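Local coordinates for aspartate aminotransferase, cytoplasmic (Schizosaccharomyces pombe 972h-, PDB 6JPK) that catalyses the pyridoxal 5'-phosphate-dependent transfer of an amino group from L-aspartate to 2-oxoglutarate, giving oxaloacetate and L-glutamate, and works as a homodimer, at the interface of chains A and B. Residues are numbered along the deposited sequence; one frame, centred on the assembly and turned at random. Chains: chain A/B, Aspartate aminotransferase, cytoplasmic.

Contact 1: the interface of chains A and B. Residues chain A 118, 122-123, 215, 246; chain B 4, 6.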
ATOM      1  N   PHE A 118      -4.852 -10.949   9.739  1.00  7.80           N
ATOM      2  CA  PHE A 118      -4.251 -11.909  10.655  1.00  8.06           C
ATOM      3  C   PHE A 118      -5.284 -12.455  11.642  1.00 12.01           C
ATOM      4  O   PHE A 118      -5.386 -13.672  11.851  1.00  8.61           O
ATOM      5  CB  PHE A 118      -3.082 -11.281  11.420  1.00  7.96           C
ATOM      6  CG  PHE A 118      -2.513 -12.208  12.446  1.00  8.26           C
ATOM      7  CD1 PHE A 118      -1.616 -13.189  12.078  1.00  8.49           C
ATOM      8  CD2 PHE A 118      -2.944 -12.158  13.762  1.00  8.35           C
ATOM      9  CE1 PHE A 118      -1.117 -14.084  13.012  1.00  8.82           C
ATOM     10  CE2 PHE A 118      -2.461 -13.038  14.690  1.00  8.67           C
ATOM     11  CZ  PHE A 118      -1.539 -14.016  14.311  1.00  8.91           C
ATOM     12  N   PHE A 122      -6.301 -16.455  11.986  1.00  9.45           N
ATOM     13  CA  PHE A 122      -5.712 -17.194  13.098  1.00 10.95           C
ATOM     14  C   PHE A 122      -6.514 -17.108  14.387  1.00 14.97           C
ATOM     15  O   PHE A 122      -6.133 -17.735  15.379  1.00 10.18           O
ATOM     16  CB  PHE A 122      -4.271 -16.715  13.324  1.00 12.25           C
ATOM     17  CG  PHE A 122      -3.343 -17.093  12.196  1.00 10.27           C
ATOM     18  CD1 PHE A 122      -2.817 -18.379  12.122  1.00 13.32           C
ATOM     19  CD2 PHE A 122      -3.047 -16.190  11.187  1.00 11.11           C
ATOM     20  CE1 PHE A 122      -1.975 -18.750  11.073  1.00 13.01           C
ATOM     21  CE2 PHE A 122      -2.204 -16.556  10.132  1.00 11.58           C
ATOM     22  CZ  PHE A 122      -1.671 -17.841  10.083  1.00 11.33           C
ATOM     23  N   TYR A 123      -7.627 -16.376  14.393  1.00  9.70           N
ATOM     24  CA  TYR A 123      -8.464 -16.311  15.584  1.00  9.85           C
ATOM     25  C   TYR A 123      -9.933 -16.577  15.255  1.00 10.00           C
ATOM     26  O   TYR A 123     -10.539 -17.496  15.826  1.00 13.16           O
ATOM     27  CB  TYR A 123      -8.313 -14.949  16.267  1.00  9.50           C
ATOM     28  CG  TYR A 123      -9.041 -14.843  17.589  1.00 11.48           C
ATOM     29  CD1 TYR A 123      -8.588 -15.539  18.712  1.00 10.02           C
ATOM     30  CD2 TYR A 123     -10.172 -14.037  17.723  1.00  9.54           C
ATOM     31  CE1 TYR A 123      -9.234 -15.438  19.919  1.00 10.93           C
ATOM     32  CE2 TYR A 123     -10.818 -13.922  18.932  1.00  9.72           C
ATOM     33  CZ  TYR A 123     -10.355 -14.628  20.025  1.00 10.93           C
ATOM     34  OH  TYR A 123     -10.998 -14.537  21.236  1.00 10.28           O
ATOM     35  N   LEU A 215     -10.482  -9.847  23.058  1.00  9.29           N
ATOM     36  CA  LEU A 215      -9.231  -9.506  22.390  1.00  9.02           C
ATOM     37  C   LEU A 215      -9.259  -8.026  21.998  1.00  9.22           C
ATOM     38  O   LEU A 215     -10.214  -7.566  21.360  1.00  8.48           O
ATOM     39  CB  LEU A 215      -9.025 -10.394  21.157  1.00  9.00           C
ATOM     40  CG  LEU A 215      -7.853 -10.007  20.256  1.00 12.92           C
ATOM     41  CD1 LEU A 215      -6.556 -10.078  21.044  1.00  8.82           C
ATOM     42  CD2 LEU A 215      -7.787 -10.909  19.034  1.00 13.20           C
ATOM     43  N   ASP A 246      -1.792 -10.160  25.627  1.00  9.71           N
ATOM     44  CA  ASP A 246      -1.325  -9.715  24.321  1.00  9.36           C
ATOM     45  C   ASP A 246      -2.450  -8.959  23.601  1.00  9.85           C
ATOM     46  O   ASP A 246      -3.639  -9.174  23.866  1.00  9.10           O
ATOM     47  CB  ASP A 246      -0.765 -10.875  23.473  1.00  9.48           C
ATOM     48  CG  ASP A 246      -1.609 -12.159  23.504  1.00  9.84           C
ATOM     49  OD1 ASP A 246      -2.134 -12.544  24.573  1.00 13.12           O
ATOM     50  OD2 ASP A 246      -1.675 -12.840  22.445  1.00  9.75           O
TER
ATOM     51  N   TYR B   4      -4.803 -15.917  23.599  1.00 10.84           N
ATOM     52  CA  TYR B   4      -5.760 -16.069  22.511  1.00 11.98           C
ATOM     53  C   TYR B   4      -5.354 -17.179  21.552  1.00 11.43           C
ATOM     54  O   TYR B   4      -5.817 -17.197  20.408  1.00 11.33           O
ATOM     55  CB  TYR B   4      -5.934 -14.742  21.765  1.00 10.16           C
ATOM     56  CG  TYR B   4      -6.290 -13.635  22.727  1.00 15.98           C
ATOM     57  CD1 TYR B   4      -5.299 -12.810  23.271  1.00 10.50           C
ATOM     58  CD2 TYR B   4      -7.602 -13.454  23.141  1.00 10.09           C
ATOM     59  CE1 TYR B   4      -5.619 -11.818  24.183  1.00 11.86           C
ATOM     60  CE2 TYR B   4      -7.937 -12.469  24.045  1.00 11.95           C
ATOM     61  CZ  TYR B   4      -6.945 -11.651  24.566  1.00 12.94           C
ATOM     62  OH  TYR B   4      -7.282 -10.673  25.472  1.00  9.81           O
ATOM     63  N   PHE B   6      -2.383 -17.759  20.157  1.00 10.80           N
ATOM     64  CA  PHE B   6      -1.399 -17.451  19.120  1.00 10.55           C
ATOM     65  C   PHE B   6      -0.077 -18.193  19.305  1.00 12.48           C
ATOM     66  O   PHE B   6       0.716 -18.267  18.359  1.00 12.66           O
ATOM     67  CB  PHE B   6      -1.166 -15.940  19.059  1.00 10.07           C
ATOM     68  CG  PHE B   6      -2.388 -15.163  18.632  1.00 11.44           C
ATOM     69  CD1 PHE B   6      -3.210 -15.640  17.621  1.00  9.74           C
ATOM     70  CD2 PHE B   6      -2.735 -13.983  19.265  1.00  9.50           C
ATOM     71  CE1 PHE B   6      -4.346 -14.933  17.237  1.00  9.95           C
ATOM     72  CE2 PHE B   6      -3.856 -13.272  18.887  1.00  9.25           C
ATOM     73  CZ  PHE B   6      -4.670 -13.742  17.882  1.00  9.30           C
TER
HETATM   74  O   HOH W   1      -6.214  -8.230  24.281  1.00  8.98           O
HETATM   75  O   HOH W   2      -5.680 -18.376  17.977  1.00 14.90           O

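Contact 2: the interface of chains A and B. Residues chain A 254-255, 260, 263; chain B 70, 292-294.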
ATOM      1  N   ALA A 254      -0.233   9.795   9.707  1.00  8.38           N
ATOM      2  CA  ALA A 254      -0.835  10.672   8.709  1.00  9.12           C
ATOM      3  C   ALA A 254      -1.087  12.064   9.277  1.00 10.65           C
ATOM      4  O   ALA A 254      -0.756  13.074   8.646  1.00  8.03           O
ATOM      5  CB  ALA A 254      -2.139  10.056   8.195  1.00  6.30           C
ATOM      6  N   LYS A 255      -1.698  12.138  10.461  1.00  6.57           N
ATOM      7  CA  LYS A 255      -2.025  13.436  11.041  1.00  8.10           C
ATOM      8  C   LYS A 255      -0.911  13.985  11.937  1.00  7.22           C
ATOM      9  O   LYS A 255      -0.605  15.178  11.868  1.00  7.10           O
ATOM     10  CB  LYS A 255      -3.340  13.344  11.826  1.00 14.02           C
ATOM     11  CG  LYS A 255      -4.450  12.502  11.131  1.00 21.29           C
ATOM     12  CD  LYS A 255      -5.379  13.322  10.278  1.00 25.97           C
ATOM     13  CE  LYS A 255      -6.703  12.592   9.969  1.00 27.64           C
ATOM     14  NZ  LYS A 255      -6.624  11.437   9.013  1.00 25.77           N
ATOM     15  N   TYR A 260      -0.026  12.201   5.597  1.00 14.65           N
ATOM     16  CA  TYR A 260      -1.236  11.783   4.879  1.00 11.93           C
ATOM     17  C   TYR A 260      -1.001  10.889   3.667  1.00 13.45           C
ATOM     18  O   TYR A 260      -1.090   9.657   3.764  1.00 12.01           O
ATOM     19  CB  TYR A 260      -2.035  13.019   4.443  1.00  6.69           C
ATOM     20  CG  TYR A 260      -2.452  13.895   5.616  1.00 10.49           C
ATOM     21  CD1 TYR A 260      -3.485  13.505   6.468  1.00 10.61           C
ATOM     22  CD2 TYR A 260      -1.794  15.094   5.886  1.00 11.84           C
ATOM     23  CE1 TYR A 260      -3.856  14.294   7.553  1.00  9.10           C
ATOM     24  CE2 TYR A 260      -2.157  15.885   6.970  1.00  7.04           C
ATOM     25  CZ  TYR A 260      -3.195  15.483   7.789  1.00  8.46           C
ATOM     26  OH  TYR A 260      -3.551  16.249   8.870  1.00  8.05           O
ATOM     27  N   ARG A 263       1.500   7.757   3.210  1.00  6.50           N
ATOM     28  CA  ARG A 263       1.032   6.467   3.723  1.00 12.64           C
ATOM     29  C   ARG A 263       2.040   5.831   4.691  1.00 16.40           C
ATOM     30  O   ARG A 263       2.570   4.740   4.454  1.00 18.42           O
ATOM     31  CB  ARG A 263       0.701   5.504   2.575  1.00 11.36           C
ATOM     32  CG  ARG A 263      -0.087   6.111   1.415  1.00 10.97           C
ATOM     33  CD  ARG A 263      -1.359   6.803   1.877  1.00 10.00           C
ATOM     34  NE  ARG A 263      -2.348   5.887   2.459  1.00 11.07           N
ATOM     35  CZ  ARG A 263      -3.067   6.178   3.542  1.00 11.54           C
ATOM     36  NH1 ARG A 263      -3.953   5.317   4.005  1.00 14.40           N
ATOM     37  NH2 ARG A 263      -2.872   7.329   4.186  1.00  8.73           N
TER
ATOM     38  N   TYR B  70      -3.650  13.846   1.141  1.00  9.60           N
ATOM     39  CA  TYR B  70      -4.214  12.620   0.579  1.00  9.21           C
ATOM     40  C   TYR B  70      -4.446  12.758  -0.923  1.00 11.24           C
ATOM     41  O   TYR B  70      -4.951  13.777  -1.398  1.00 14.54           O
ATOM     42  CB  TYR B  70      -5.558  12.289   1.246  1.00 12.08           C
ATOM     43  CG  TYR B  70      -5.487  11.763   2.666  1.00 11.76           C
ATOM     44  CD1 TYR B  70      -4.658  10.686   3.001  1.00 10.97           C
ATOM     45  CD2 TYR B  70      -6.262  12.345   3.678  1.00 11.49           C
ATOM     46  CE1 TYR B  70      -4.599  10.202   4.316  1.00 10.12           C
ATOM     47  CE2 TYR B  70      -6.220  11.864   4.984  1.00 10.93           C
ATOM     48  CZ  TYR B  70      -5.382  10.795   5.297  1.00 10.57           C
ATOM     49  OH  TYR B  70      -5.331  10.330   6.597  1.00 11.36           O
ATOM     50  N   ILE B 292      -5.941  -0.123   1.539  1.00 10.63           N
ATOM     51  CA  ILE B 292      -4.927   0.904   1.768  1.00 12.44           C
ATOM     52  C   ILE B 292      -5.505   2.304   1.920  1.00 10.55           C
ATOM     53  O   ILE B 292      -4.753   3.224   2.287  1.00 12.03           O
ATOM     54  CB  ILE B 292      -3.857   0.908   0.651  1.00 10.90           C
ATOM     55  CG1 ILE B 292      -4.464   1.337  -0.685  1.00  9.25           C
ATOM     56  CG2 ILE B 292      -3.243  -0.467   0.497  1.00  8.96           C
ATOM     57  CD1 ILE B 292      -3.416   1.593  -1.766  1.00 13.33           C
ATOM     58  N   SER B 293      -6.788   2.505   1.612  1.00  8.50           N
ATOM     59  CA  SER B 293      -7.481   3.798   1.626  1.00 13.42           C
ATOM     60  C   SER B 293      -7.097   4.670   0.428  1.00 14.91           C
ATOM     61  O   SER B 293      -7.974   5.099  -0.332  1.00 13.42           O
ATOM     62  CB  SER B 293      -7.231   4.534   2.952  1.00 17.25           C
ATOM     63  OG  SER B 293      -8.047   5.676   3.081  1.00 21.73           O
ATOM     64  N   ASN B 294      -5.808   4.940   0.236  1.00 15.89           N
ATOM     65  CA  ASN B 294      -5.331   5.697  -0.917  1.00 11.88           C
ATOM     66  C   ASN B 294      -3.837   5.433  -1.078  1.00  9.91           C
ATOM     67  O   ASN B 294      -3.180   5.002  -0.121  1.00  6.84           O
ATOM     68  CB  ASN B 294      -5.629   7.202  -0.766  1.00  8.32           C
ATOM     69  CG  ASN B 294      -5.361   7.715   0.632  1.00 14.45           C
ATOM     70  OD1 ASN B 294      -4.207   7.956   1.002  1.00 15.91           O
ATOM     71  ND2 ASN B 294      -6.430   7.894   1.423  1.00 10.84           N
TER

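Contact 3: the interface of chains A and B. Residues chain A 278-279, 282-283, 286; chain B 10-12.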
ATOM      1  N   ASN A 278       7.659 -13.837  17.270  1.00  9.89           N
ATOM      2  CA  ASN A 278       8.233 -14.246  15.993  1.00 12.71           C
ATOM      3  C   ASN A 278       7.289 -15.131  15.188  1.00 11.83           C
ATOM      4  O   ASN A 278       7.264 -15.033  13.958  1.00 14.35           O
ATOM      5  CB  ASN A 278       9.577 -14.920  16.234  1.00 11.40           C
ATOM      6  CG  ASN A 278      10.639 -13.909  16.620  1.00 16.34           C
ATOM      7  OD1 ASN A 278      10.739 -12.846  16.002  1.00 17.30           O
ATOM      8  ND2 ASN A 278      11.392 -14.199  17.671  1.00 17.74           N
ATOM      9  N   LYS A 279       6.495 -15.980  15.841  1.00 11.88           N
ATOM     10  CA  LYS A 279       5.493 -16.752  15.101  1.00 10.18           C
ATOM     11  C   LYS A 279       4.520 -15.824  14.378  1.00  9.74           C
ATOM     12  O   LYS A 279       4.272 -15.973  13.171  1.00  9.93           O
ATOM     13  CB  LYS A 279       4.747 -17.688  16.055  1.00 11.99           C
ATOM     14  CG  LYS A 279       5.618 -18.802  16.618  1.00 11.03           C
ATOM     15  CD  LYS A 279       4.940 -19.516  17.782  1.00 12.34           C
ATOM     16  CE  LYS A 279       5.727 -20.753  18.209  1.00 15.56           C
ATOM     17  NZ  LYS A 279       5.267 -21.292  19.532  1.00 18.04           N
ATOM     18  N   SER A 282       6.120 -13.762  11.466  1.00  9.43           N
ATOM     19  CA  SER A 282       6.325 -14.529  10.239  1.00 12.68           C
ATOM     20  C   SER A 282       5.037 -14.638   9.425  1.00 12.54           C
ATOM     21  O   SER A 282       5.068 -14.603   8.185  1.00  9.01           O
ATOM     22  CB  SER A 282       6.880 -15.922  10.569  1.00 11.95           C
ATOM     23  OG  SER A 282       5.908 -16.752  11.198  1.00 15.12           O
ATOM     24  N   GLN A 283       3.891 -14.778  10.104  1.00  9.05           N
ATOM     25  CA  GLN A 283       2.618 -14.866   9.397  1.00 10.99           C
ATOM     26  C   GLN A 283       2.165 -13.518   8.855  1.00 11.86           C
ATOM     27  O   GLN A 283       1.526 -13.465   7.795  1.00 10.94           O
ATOM     28  CB  GLN A 283       1.543 -15.442  10.321  1.00  9.09           C
ATOM     29  CG  GLN A 283       1.819 -16.864  10.736  1.00  9.55           C
ATOM     30  CD  GLN A 283       1.858 -17.808   9.550  1.00 14.41           C
ATOM     31  OE1 GLN A 283       1.297 -17.514   8.486  1.00 13.31           O
ATOM     32  NE2 GLN A 283       2.528 -18.943   9.723  1.00 13.75           N
ATOM     33  N   ILE A 286       3.691 -12.963   5.536  1.00  8.43           N
ATOM     34  CA  ILE A 286       3.007 -13.658   4.445  1.00 11.77           C
ATOM     35  C   ILE A 286       1.875 -12.800   3.893  1.00 12.06           C
ATOM     36  O   ILE A 286       1.731 -12.643   2.673  1.00 10.31           O
ATOM     37  CB  ILE A 286       2.498 -15.030   4.917  1.00 14.63           C
ATOM     38  CG1 ILE A 286       3.684 -15.953   5.207  1.00 14.61           C
ATOM     39  CG2 ILE A 286       1.551 -15.639   3.873  1.00 16.66           C
ATOM     40  CD1 ILE A 286       3.270 -17.298   5.742  1.00 23.41           C
TER
ATOM     41  N   GLU B  10       2.357 -22.067  13.966  1.00 17.09           N
ATOM     42  CA  GLU B  10       3.677 -22.464  13.495  1.00 25.32           C
ATOM     43  C   GLU B  10       4.319 -21.319  12.719  1.00 26.69           C
ATOM     44  O   GLU B  10       3.685 -20.704  11.853  1.00 26.25           O
ATOM     45  CB  GLU B  10       3.597 -23.718  12.626  1.00 34.05           C
ATOM     46  CG  GLU B  10       3.547 -25.007  13.434  1.00 39.12           C
ATOM     47  CD  GLU B  10       3.461 -26.247  12.566  1.00 44.54           C
ATOM     48  OE1 GLU B  10       3.322 -26.102  11.334  1.00 46.39           O
ATOM     49  OE2 GLU B  10       3.528 -27.366  13.119  1.00 47.14           O
ATOM     50  N   GLU B  11       5.568 -21.022  13.060  1.00 26.81           N
ATOM     51  CA  GLU B  11       6.302 -19.965  12.386  1.00 27.78           C
ATOM     52  C   GLU B  11       6.504 -20.339  10.925  1.00 29.75           C
ATOM     53  O   GLU B  11       6.920 -21.458  10.612  1.00 29.02           O
ATOM     54  CB  GLU B  11       7.644 -19.745  13.086  1.00 29.82           C
ATOM     55  CG  GLU B  11       8.413 -18.528  12.606  1.00 32.71           C
ATOM     56  CD  GLU B  11       9.643 -18.235  13.456  1.00 39.74           C
ATOM     57  OE1 GLU B  11      10.397 -17.299  13.112  1.00 42.45           O
ATOM     58  OE2 GLU B  11       9.860 -18.938  14.465  1.00 43.64           O
ATOM     59  N   ALA B  12       6.174 -19.415  10.026  1.00 27.05           N
ATOM     60  CA  ALA B  12       6.384 -19.667   8.607  1.00 27.93           C
ATOM     61  C   ALA B  12       7.879 -19.771   8.300  1.00 31.35           C
ATOM     62  O   ALA B  12       8.713 -19.123   8.937  1.00 28.60           O
ATOM     63  CB  ALA B  12       5.748 -18.560   7.775  1.00 22.95           C
TER

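Contact 4: the interface of chains A and B. Residues chain A 109, 140, 143-144; chain B 289-290.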
ATOM      1  N   THR A 109      -4.816   2.730   7.754  1.00  6.90           N
ATOM      2  CA  THR A 109      -5.775   1.814   7.135  1.00  6.92           C
ATOM      3  C   THR A 109      -5.116   0.480   6.807  1.00  8.69           C
ATOM      4  O   THR A 109      -5.679  -0.587   7.081  1.00  7.40           O
ATOM      5  CB  THR A 109      -6.377   2.438   5.881  1.00  9.90           C
ATOM      6  OG1 THR A 109      -7.020   3.662   6.242  1.00 11.79           O
ATOM      7  CG2 THR A 109      -7.419   1.492   5.264  1.00  8.67           C
ATOM      8  N   VAL A 140     -14.924   2.999   7.577  1.00 15.69           N
ATOM      9  CA  VAL A 140     -14.101   1.917   7.053  1.00 18.23           C
ATOM     10  C   VAL A 140     -13.860   0.827   8.096  1.00 14.95           C
ATOM     11  O   VAL A 140     -13.551  -0.309   7.731  1.00 14.83           O
ATOM     12  CB  VAL A 140     -12.783   2.499   6.502  1.00 19.96           C
ATOM     13  CG1 VAL A 140     -11.831   1.407   6.082  1.00 18.88           C
ATOM     14  CG2 VAL A 140     -13.091   3.398   5.304  1.00 23.37           C
ATOM     15  N   THR A 143     -16.589  -1.847   7.071  1.00  7.91           N
ATOM     16  CA  THR A 143     -16.457  -2.519   5.779  1.00  9.72           C
ATOM     17  C   THR A 143     -15.137  -3.266   5.663  1.00  7.11           C
ATOM     18  O   THR A 143     -15.090  -4.335   5.055  1.00  9.48           O
ATOM     19  CB  THR A 143     -16.601  -1.514   4.621  1.00  9.14           C
ATOM     20  OG1 THR A 143     -15.662  -0.444   4.779  1.00 10.74           O
ATOM     21  CG2 THR A 143     -18.000  -0.931   4.595  1.00 14.20           C
ATOM     22  N   LEU A 144     -14.061  -2.746   6.252  1.00  6.88           N
ATOM     23  CA  LEU A 144     -12.787  -3.453   6.157  1.00  7.83           C
ATOM     24  C   LEU A 144     -12.881  -4.836   6.793  1.00 10.69           C
ATOM     25  O   LEU A 144     -12.394  -5.827   6.226  1.00  8.22           O
ATOM     26  CB  LEU A 144     -11.679  -2.614   6.803  1.00  8.15           C
ATOM     27  CG  LEU A 144     -10.256  -3.178   6.812  1.00 14.20           C
ATOM     28  CD1 LEU A 144      -9.223  -2.055   6.645  1.00 11.27           C
ATOM     29  CD2 LEU A 144      -9.980  -3.977   8.091  1.00 11.94           C
TER
ATOM     30  N   ARG B 289     -10.339   1.240  -1.066  1.00  9.95           N
ATOM     31  CA  ARG B 289     -10.711   1.910   0.174  1.00 13.20           C
ATOM     32  C   ARG B 289     -10.556   0.981   1.372  1.00 13.47           C
ATOM     33  O   ARG B 289     -10.156   1.419   2.457  1.00 12.91           O
ATOM     34  CB  ARG B 289     -12.144   2.429   0.073  1.00 17.85           C
ATOM     35  CG  ARG B 289     -12.784   2.734   1.407  1.00 31.88           C
ATOM     36  CD  ARG B 289     -13.430   4.102   1.395  1.00 43.27           C
ATOM     37  NE  ARG B 289     -14.396   4.217   0.310  1.00 51.67           N
ATOM     38  CZ  ARG B 289     -14.852   5.370  -0.165  1.00 59.46           C
ATOM     39  NH1 ARG B 289     -15.729   5.375  -1.162  1.00 61.57           N
ATOM     40  NH2 ARG B 289     -14.420   6.520   0.347  1.00 61.83           N
ATOM     41  N   ASN B 290     -10.827  -0.313   1.189  1.00 10.35           N
ATOM     42  CA  ASN B 290     -10.831  -1.259   2.297  1.00 10.69           C
ATOM     43  C   ASN B 290      -9.521  -2.027   2.448  1.00 12.83           C
ATOM     44  O   ASN B 290      -9.483  -3.035   3.162  1.00 14.70           O
ATOM     45  CB  ASN B 290     -12.011  -2.211   2.143  1.00 11.60           C
ATOM     46  CG  ASN B 290     -13.302  -1.519   2.426  1.00 14.08           C
ATOM     47  OD1 ASN B 290     -13.630  -1.281   3.591  1.00 16.31           O
ATOM     48  ND2 ASN B 290     -14.013  -1.107   1.373  1.00  9.37           N
TER
HETATM   49  O   HOH W   3     -10.867  -5.620   3.743  1.00 11.26           O

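Contact 1: the interface of chains A and B
B:Tyr4 and B:Phe6 lay two aromatic rings on the large domain of the other subunit, an example of dimerisation by an exchanged N-terminal arm. A:Leu215 covers one face of the B:Tyr4 ring, its methyl CD1 sitting 3.7 Å from the ring centroid over the middle of the six carbons. A:Asp246 meets the same ring in its plane, at the edge that carries CD1 and CE1, with its carboxylate turned 51° from the ring. B:Phe6 is touched on one face, toward the rim, by A:Phe118, whose CE2 lies 3.7 Å from B:Phe6 CE1. The carboxylate of A:Asp246 stands almost upright to this second ring, and its OD2 is 3.5 Å from B:Phe6 CD2. A:Tyr123 lies across the start of the arm and brings its ring carbon CE1 to CB of B:Tyr4.

Water ties both ends of B:Tyr4. One molecule joins its phenol OH to the backbone O of A:Asp246; another joins its own backbone O to that of A:Phe122. Further out, A:Phe122 CB packs on the A:Phe118 ring, which reaches the arm because its CG is anti to the backbone N (chi1 175°). The B:Tyr4 carbonyl lies over the other face of B:Phe6 and may help to position it. The arm thus rests between the end of helix 107-127, the start of strand 215-220 and the loop just before strand 247-252.

Contact 2: the interface of chains A and B
The ring of B:Tyr70 stands edge-to-face with that of A:Tyr260, the two planes 73° apart. A:Tyr260 supplies the edge, its CD1 being 3.5 Å from B:Tyr70 CZ, and its CB rests over the same face, closer to the ring centre than CD1. In the plane of the B:Tyr70 ring, its phenol OH meets the amine of A:Lys255, with NZ 3.0 Å from OH in a weak hydrogen bond. By family homology this lysine carries the cofactor as a Schiff base, although no such adduct is present here. The tyrosine of one subunit thereby enters the active site of the other.

At another part of the B:Tyr70 edge lies A:Arg263, its guanidinium turned 69° from the ring. The arginine bends at chi2 and chi3, which brings its head back beside A:Tyr260. There NH2 donates to the A:Tyr260 backbone O at 3.0 Å, on the guanidinium plane, while NH1 reaches across to the B:Ile292 backbone O at 2.8 Å. Gripped in its plane by a carbonyl from each subunit, the group is held against rotation. A weak bond from NE to the B:Asn294 backbone O adds to this, and the B:Asn294 amide oxygen OD1 lies over one guanidinium face.

The site joins the cofactor-lysine loop and 3-10 helix 260-262 of one chain to two loops of the other, including that between helices 274-289 and 297-308.

Contact 3: the interface of chains A and B
With chi1 at 70°, A:Ser282 holds its hydroxyl between its backbone N and carbonyl carbon, where OG meets both B:Ala12 and the preceding turn of its own helix. A:Gln283 instead has CG anti to the carbonyl carbon and bends at chi2 (-62°), bringing its amide to the backbone of B:Glu10. The serine oxygen accepts from the B:Ala12 N-H, with N to OG 2.9 Å, and donates to the A:Lys279 backbone O at 2.7 Å. Replacing A:Ser282 by an alanine would probably leave the B:Ala12 N-H without this acceptor and the N-terminal segment less firmly fixed to the helix.

A:Gln283 NE2 donates to the backbone O of B:Glu10, itself poorly ordered, at 3.0 Å, approaching nearly in line with the C=O bond. Both bonds go to main-chain groups of the incoming segment, so they probably depend little on its side chains, although the small B:Ala12 suits the close packing. One turn along the helix from A:Ser282, the A:Ile286 methyl CD1 presses tightly on B:Ala12 CB, at 3.4 Å. B:Glu11 is poorly ordered too; its CG probably packs beside A:Ser282 CB.

The extended N-terminal segment of one subunit, beyond its 3-10 helix 6-8, runs along one flank of helix 274-289 of the other, touching successive turns from A:Asn278 to A:Ile286.

Contact 4: the interface of chains A and B
B:Asn290 turns its side chain toward the helix 140-147 of the partner, meeting A:Thr143 at about a right angle. From CB, the chain runs to CG with CG anti to the carbonyl carbon (chi1 -72°), and this points the amide at the helix. CG itself lies 4.0 Å from A:Thr143 CB. At the tip, OD1 accepts a hydrogen bond from the A:Thr143 hydroxyl OG1 over 2.5 Å, a short distance; the hydroxyl lies in the carbonyl plane, on a lone pair. The backbone N of A:Leu144 is also near OD1, but its N-H points elsewhere. The other branch, ND2, stays farther from the threonine, 3.8 Å from OG1. An alanine in place of B:Asn290 would probably leave the A:Thr143 hydroxyl without this acceptor and open a gap beside the helix.

Neighbouring groups broaden the contact. A:Val140 sets CG2 against the aliphatic CG and CD of B:Arg289, a residue that is poorly ordered, while A:Leu144 places CD1 near the B:Asn290 backbone O. The partners meet just where helix 274-289 ends and its chain passes into a loop. A water bridges the two backbones here, lying 2.9 Å from A:Leu144 O and 3.0 Å from B:Asn290 O.

The four contacts fall into two pairs along one two-fold interface. Contacts 1 and 3, C-alpha centres about 13 Å apart, are made by successive stretches of one N-terminal arm; contacts 2 and 4, about 12 Å apart, use the end of helix 274-289 and the loop after it. The pairs stand apart, contacts 2 and 3 by about 28 Å. Helix 274-289 of chain A receives the arm in contact 3, and that of chain B ends in contact 4; by symmetry each copy does both. Helix 107-127 is central to contact 1 and only brushes contact 4. The arm probably steadies the dimer, whereas contact 2 completes the active site.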